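Local structure of protein 1A (Cricket paralysis virus, 6C3R) at residues F25-L36 against F101-P110. The protein suppresses antiviral RNA interference in insect cells by inactivating host Argonaute-2 and recruiting a cellular ubiquitin ligase that promotes its degradation. Residues are numbered along the deposited sequence; the frame is centred on the assembly and turned at random.
Sequences FCTFYVQSKPQL and FGNGLLIVSP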
loop_
_atom_site.group_PDB
_atom_site.type_symbol
_atom_site.label_atom_id
_atom_site.label_comp_id
_atom_site.label_asym_id
_atom_site.label_seq_id
_atom_site.Cartn_x
_atom_site.Cartn_y
_atom_site.Cartn_z
ATOM N N PHE A 25 -8.458 -1.566 -10.518
ATOM C CA PHE A 25 -8.210 -1.657 -9.054
ATOM C C PHE A 25 -8.939 -0.586 -8.252
ATOM O O PHE A 25 -8.487 -0.180 -7.178
ATOM C CB PHE A 25 -6.709 -1.648 -8.730
ATOM C CG PHE A 25 -5.968 -2.779 -9.361
ATOM C CD1 PHE A 25 -6.266 -4.095 -9.011
ATOM C CD2 PHE A 25 -4.994 -2.545 -10.328
ATOM C CE1 PHE A 25 -5.608 -5.155 -9.614
ATOM C CE2 PHE A 25 -4.326 -3.606 -10.927
ATOM C CZ PHE A 25 -4.638 -4.912 -10.574
ATOM N N CYS A 26 -10.091 -0.163 -8.773
ATOM C CA CYS A 26 -10.896 0.857 -8.149
ATOM C C CYS A 26 -12.282 0.851 -8.761
ATOM O O CYS A 26 -12.424 0.764 -9.987
ATOM C CB CYS A 26 -10.253 2.237 -8.319
ATOM S SG CYS A 26 -10.980 3.498 -7.252
ATOM N N THR A 27 -13.295 0.959 -7.903
ATOM C CA THR A 27 -14.682 1.063 -8.332
ATOM C C THR A 27 -15.371 2.289 -7.687
ATOM O O THR A 27 -15.002 2.720 -6.590
ATOM C CB THR A 27 -15.449 -0.253 -8.031
ATOM O OG1 THR A 27 -16.761 -0.182 -8.588
ATOM C CG2 THR A 27 -15.572 -0.532 -6.534
ATOM N N PHE A 28 -16.371 2.825 -8.381
ATOM C CA PHE A 28 -17.170 3.943 -7.883
ATOM C C PHE A 28 -18.536 3.428 -7.460
ATOM O O PHE A 28 -19.075 2.532 -8.105
ATOM C CB PHE A 28 -17.415 4.994 -8.974
ATOM C CG PHE A 28 -16.355 6.028 -9.092
ATOM C CD1 PHE A 28 -16.375 7.153 -8.281
ATOM C CD2 PHE A 28 -15.364 5.918 -10.060
ATOM C CE1 PHE A 28 -15.410 8.143 -8.407
ATOM C CE2 PHE A 28 -14.395 6.905 -10.188
ATOM C CZ PHE A 28 -14.416 8.017 -9.351
ATOM N N TYR A 29 -19.093 4.019 -6.397
ATOM C CA TYR A 29 -20.486 3.818 -6.002
ATOM C C TYR A 29 -21.153 5.156 -6.164
ATOM O O TYR A 29 -20.477 6.179 -6.118
ATOM C CB TYR A 29 -20.602 3.386 -4.544
ATOM C CG TYR A 29 -20.216 1.958 -4.191
ATOM C CD1 TYR A 29 -19.703 1.061 -5.137
ATOM C CD2 TYR A 29 -20.342 1.513 -2.870
ATOM C CE1 TYR A 29 -19.357 -0.234 -4.786
ATOM C CE2 TYR A 29 -19.986 0.221 -2.499
ATOM C CZ TYR A 29 -19.496 -0.651 -3.461
ATOM O OH TYR A 29 -19.127 -1.928 -3.095
ATOM N N VAL A 30 -22.475 5.144 -6.343
ATOM C CA VAL A 30 -23.259 6.360 -6.594
ATOM C C VAL A 30 -24.371 6.526 -5.554
ATOM O O VAL A 30 -25.440 5.930 -5.670
ATOM C CB VAL A 30 -23.864 6.347 -8.007
ATOM C CG1 VAL A 30 -24.727 7.575 -8.237
ATOM C CG2 VAL A 30 -22.762 6.269 -9.054
ATOM N N GLN A 31 -24.126 7.361 -4.552
ATOM C CA GLN A 31 -25.023 7.486 -3.412
ATOM C C GLN A 31 -25.244 8.933 -3.013
ATOM O O GLN A 31 -24.316 9.748 -3.056
ATOM C CB GLN A 31 -24.412 6.760 -2.237
ATOM C CG GLN A 31 -23.938 5.353 -2.543
ATOM C CD GLN A 31 -23.315 4.709 -1.341
ATOM O OE1 GLN A 31 -22.935 5.394 -0.396
ATOM N NE2 GLN A 31 -23.204 3.384 -1.366
ATOM N N SER A 32 -26.464 9.239 -2.587
ATOM C CA SER A 32 -26.807 10.581 -2.147
ATOM C C SER A 32 -26.242 10.914 -0.779
ATOM O O SER A 32 -25.794 12.027 -0.549
ATOM C CB SER A 32 -28.317 10.765 -2.127
ATOM O OG SER A 32 -28.796 10.938 -3.441
ATOM N N LYS A 33 -26.288 9.953 0.131
ATOM C CA LYS A 33 -25.904 10.182 1.528
ATOM C C LYS A 33 -25.079 8.996 2.023
ATOM O O LYS A 33 -25.601 8.106 2.690
ATOM C CB LYS A 33 -27.146 10.412 2.397
ATOM C CG LYS A 33 -27.793 11.779 2.200
ATOM C CD LYS A 33 -28.955 11.972 3.167
ATOM C CE LYS A 33 -29.261 13.440 3.454
ATOM N NZ LYS A 33 -30.211 13.595 4.601
ATOM N N PRO A 34 -23.787 8.972 1.655
ATOM C CA PRO A 34 -22.934 7.838 1.980
ATOM C C PRO A 34 -22.555 7.805 3.445
ATOM O O PRO A 34 -22.459 8.839 4.086
ATOM C CB PRO A 34 -21.700 8.072 1.117
ATOM C CG PRO A 34 -21.643 9.538 0.936
ATOM C CD PRO A 34 -23.062 10.004 0.891
ATOM N N GLN A 35 -22.324 6.607 3.953
ATOM C CA GLN A 35 -21.980 6.416 5.360
ATOM C C GLN A 35 -20.461 6.427 5.478
ATOM O O GLN A 35 -19.850 5.400 5.751
ATOM C CB GLN A 35 -22.575 5.102 5.880
ATOM C CG GLN A 35 -24.054 4.889 5.546
ATOM C CD GLN A 35 -25.000 5.830 6.284
ATOM O OE1 GLN A 35 -24.568 6.742 7.004
ATOM N NE2 GLN A 35 -26.312 5.603 6.116
ATOM N N LEU A 36 -19.865 7.604 5.275
ATOM C CA LEU A 36 -18.409 7.728 5.137
ATOM C C LEU A 36 -17.638 7.375 6.386
ATOM O O LEU A 36 -16.454 7.055 6.303
ATOM C CB LEU A 36 -18.019 9.138 4.728
ATOM C CG LEU A 36 -18.309 9.543 3.291
ATOM C CD1 LEU A 36 -17.991 11.013 3.102
ATOM C CD2 LEU A 36 -17.530 8.685 2.307
ATOM N N PHE A 101 -6.366 -10.006 -6.037
ATOM C CA PHE A 101 -6.317 -8.523 -5.982
ATOM C C PHE A 101 -7.702 -7.913 -5.671
ATOM O O PHE A 101 -8.729 -8.517 -5.997
ATOM C CB PHE A 101 -5.778 -7.946 -7.302
ATOM C CG PHE A 101 -4.345 -8.322 -7.605
ATOM C CD1 PHE A 101 -3.290 -7.583 -7.075
ATOM C CD2 PHE A 101 -4.047 -9.412 -8.428
ATOM C CE1 PHE A 101 -1.970 -7.929 -7.347
ATOM C CE2 PHE A 101 -2.727 -9.761 -8.705
ATOM C CZ PHE A 101 -1.689 -9.017 -8.165
ATOM N N GLY A 102 -7.716 -6.725 -5.050
ATOM C CA GLY A 102 -8.961 -6.018 -4.639
ATOM C C GLY A 102 -9.085 -4.614 -5.228
ATOM O O GLY A 102 -8.174 -4.158 -5.924
ATOM N N ASN A 103 -10.199 -3.929 -4.945
ATOM C CA ASN A 103 -10.533 -2.633 -5.579
ATOM C C ASN A 103 -10.727 -1.498 -4.563
ATOM O O ASN A 103 -11.479 -1.649 -3.610
ATOM C CB ASN A 103 -11.825 -2.749 -6.411
ATOM C CG ASN A 103 -11.629 -3.477 -7.742
ATOM O OD1 ASN A 103 -11.539 -2.840 -8.798
ATOM N ND2 ASN A 103 -11.604 -4.818 -7.704
ATOM N N GLY A 104 -10.087 -0.350 -4.789
ATOM C CA GLY A 104 -10.300 0.829 -3.947
ATOM C C GLY A 104 -11.717 1.334 -4.102
ATOM O O GLY A 104 -12.300 1.199 -5.166
ATOM N N LEU A 105 -12.280 1.917 -3.044
ATOM C CA LEU A 105 -13.663 2.379 -3.079
ATOM C C LEU A 105 -13.763 3.895 -3.107
ATOM O O LEU A 105 -13.180 4.570 -2.253
ATOM C CB LEU A 105 -14.418 1.838 -1.878
ATOM C CG LEU A 105 -15.890 2.232 -1.729
ATOM C CD1 LEU A 105 -16.669 1.984 -3.009
ATOM C CD2 LEU A 105 -16.533 1.442 -0.596
ATOM N N LEU A 106 -14.502 4.415 -4.091
ATOM C CA LEU A 106 -14.844 5.830 -4.172
ATOM C C LEU A 106 -16.320 6.026 -4.354
ATOM O O LEU A 106 -16.995 5.176 -4.910
ATOM C CB LEU A 106 -14.122 6.510 -5.329
ATOM C CG LEU A 106 -12.627 6.682 -5.084
ATOM C CD1 LEU A 106 -11.917 7.051 -6.382
ATOM C CD2 LEU A 106 -12.328 7.710 -4.015
ATOM N N ILE A 107 -16.803 7.187 -3.907
ATOM C CA ILE A 107 -18.226 7.502 -3.931
ATOM C C ILE A 107 -18.450 8.884 -4.497
ATOM O O ILE A 107 -17.760 9.834 -4.156
ATOM C CB ILE A 107 -18.867 7.421 -2.519
ATOM C CG1 ILE A 107 -18.491 6.102 -1.869
ATOM C CG2 ILE A 107 -20.383 7.591 -2.606
ATOM C CD1 ILE A 107 -19.148 5.847 -0.544
ATOM N N VAL A 108 -19.488 8.994 -5.298
ATOM C CA VAL A 108 -19.811 10.212 -6.016
ATOM C C VAL A 108 -21.324 10.389 -5.895
ATOM O O VAL A 108 -22.035 9.406 -5.824
ATOM C CB VAL A 108 -19.263 10.050 -7.475
ATOM C CG1 VAL A 108 -20.320 10.194 -8.560
ATOM C CG2 VAL A 108 -18.098 10.991 -7.705
ATOM N N SER A 109 -21.822 11.620 -5.878
ATOM C CA SER A 109 -23.272 11.832 -5.880
ATOM C C SER A 109 -23.920 11.425 -7.244
ATOM O O SER A 109 -23.220 11.319 -8.268
ATOM C CB SER A 109 -23.617 13.286 -5.533
ATOM O OG SER A 109 -23.472 14.153 -6.646
ATOM N N PRO A 110 -25.257 11.201 -7.262
ATOM C CA PRO A 110 -25.981 10.895 -8.491
ATOM C C PRO A 110 -26.025 12.000 -9.532
ATOM O O PRO A 110 -26.011 11.727 -10.725
ATOM C CB PRO A 110 -27.396 10.630 -7.991
ATOM C CG PRO A 110 -27.228 10.188 -6.595
ATOM C CD PRO A 110 -26.133 11.057 -6.088
#
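L106 O accepts a hydrogen bond from Y29 N, 2.8 Å away in the carbonyl plane, and also receives a CA-H...O contact from F28 CA. This pairing belongs to a two-stranded parallel sheet of strands 26-30 and 104-108; six backbone hydrogen bonds join the segments, the outermost using F25 O and Q31 N, which flank strand 26-30. The segment 101-110 begins at F101, the last residue of the region that binds and inhibits host AGO2. One face carries C26, F28, V30, L106 and V108, apolar residues suited to packing against helices 53-70 and 77-90, with V30 against helix 2-16. There F28 CE1 lies 3.7 Å from L106 CB and 4.0 Å from V108 CG2, while W123 and F120 each meet the F28 ring edge-to-face. Glycine at 104 lets the strands approach closely beside C26, whose SG, anti to the backbone N (chi1 -166°), is thereby turned to L106 CD1, 3.8 Å away. On the other face T27 OG1 hydrogen-bonds to D22 OD1, giving this buried hydroxyl a partner, and I107 CD1 reaches within 3.8 Å of P34 CB, in the loop after strand 26-30. On the same face L105 makes a CH-pi contact with Y29: methyl CD1 stands 3.5 Å from the ring centroid, 5° off the normal.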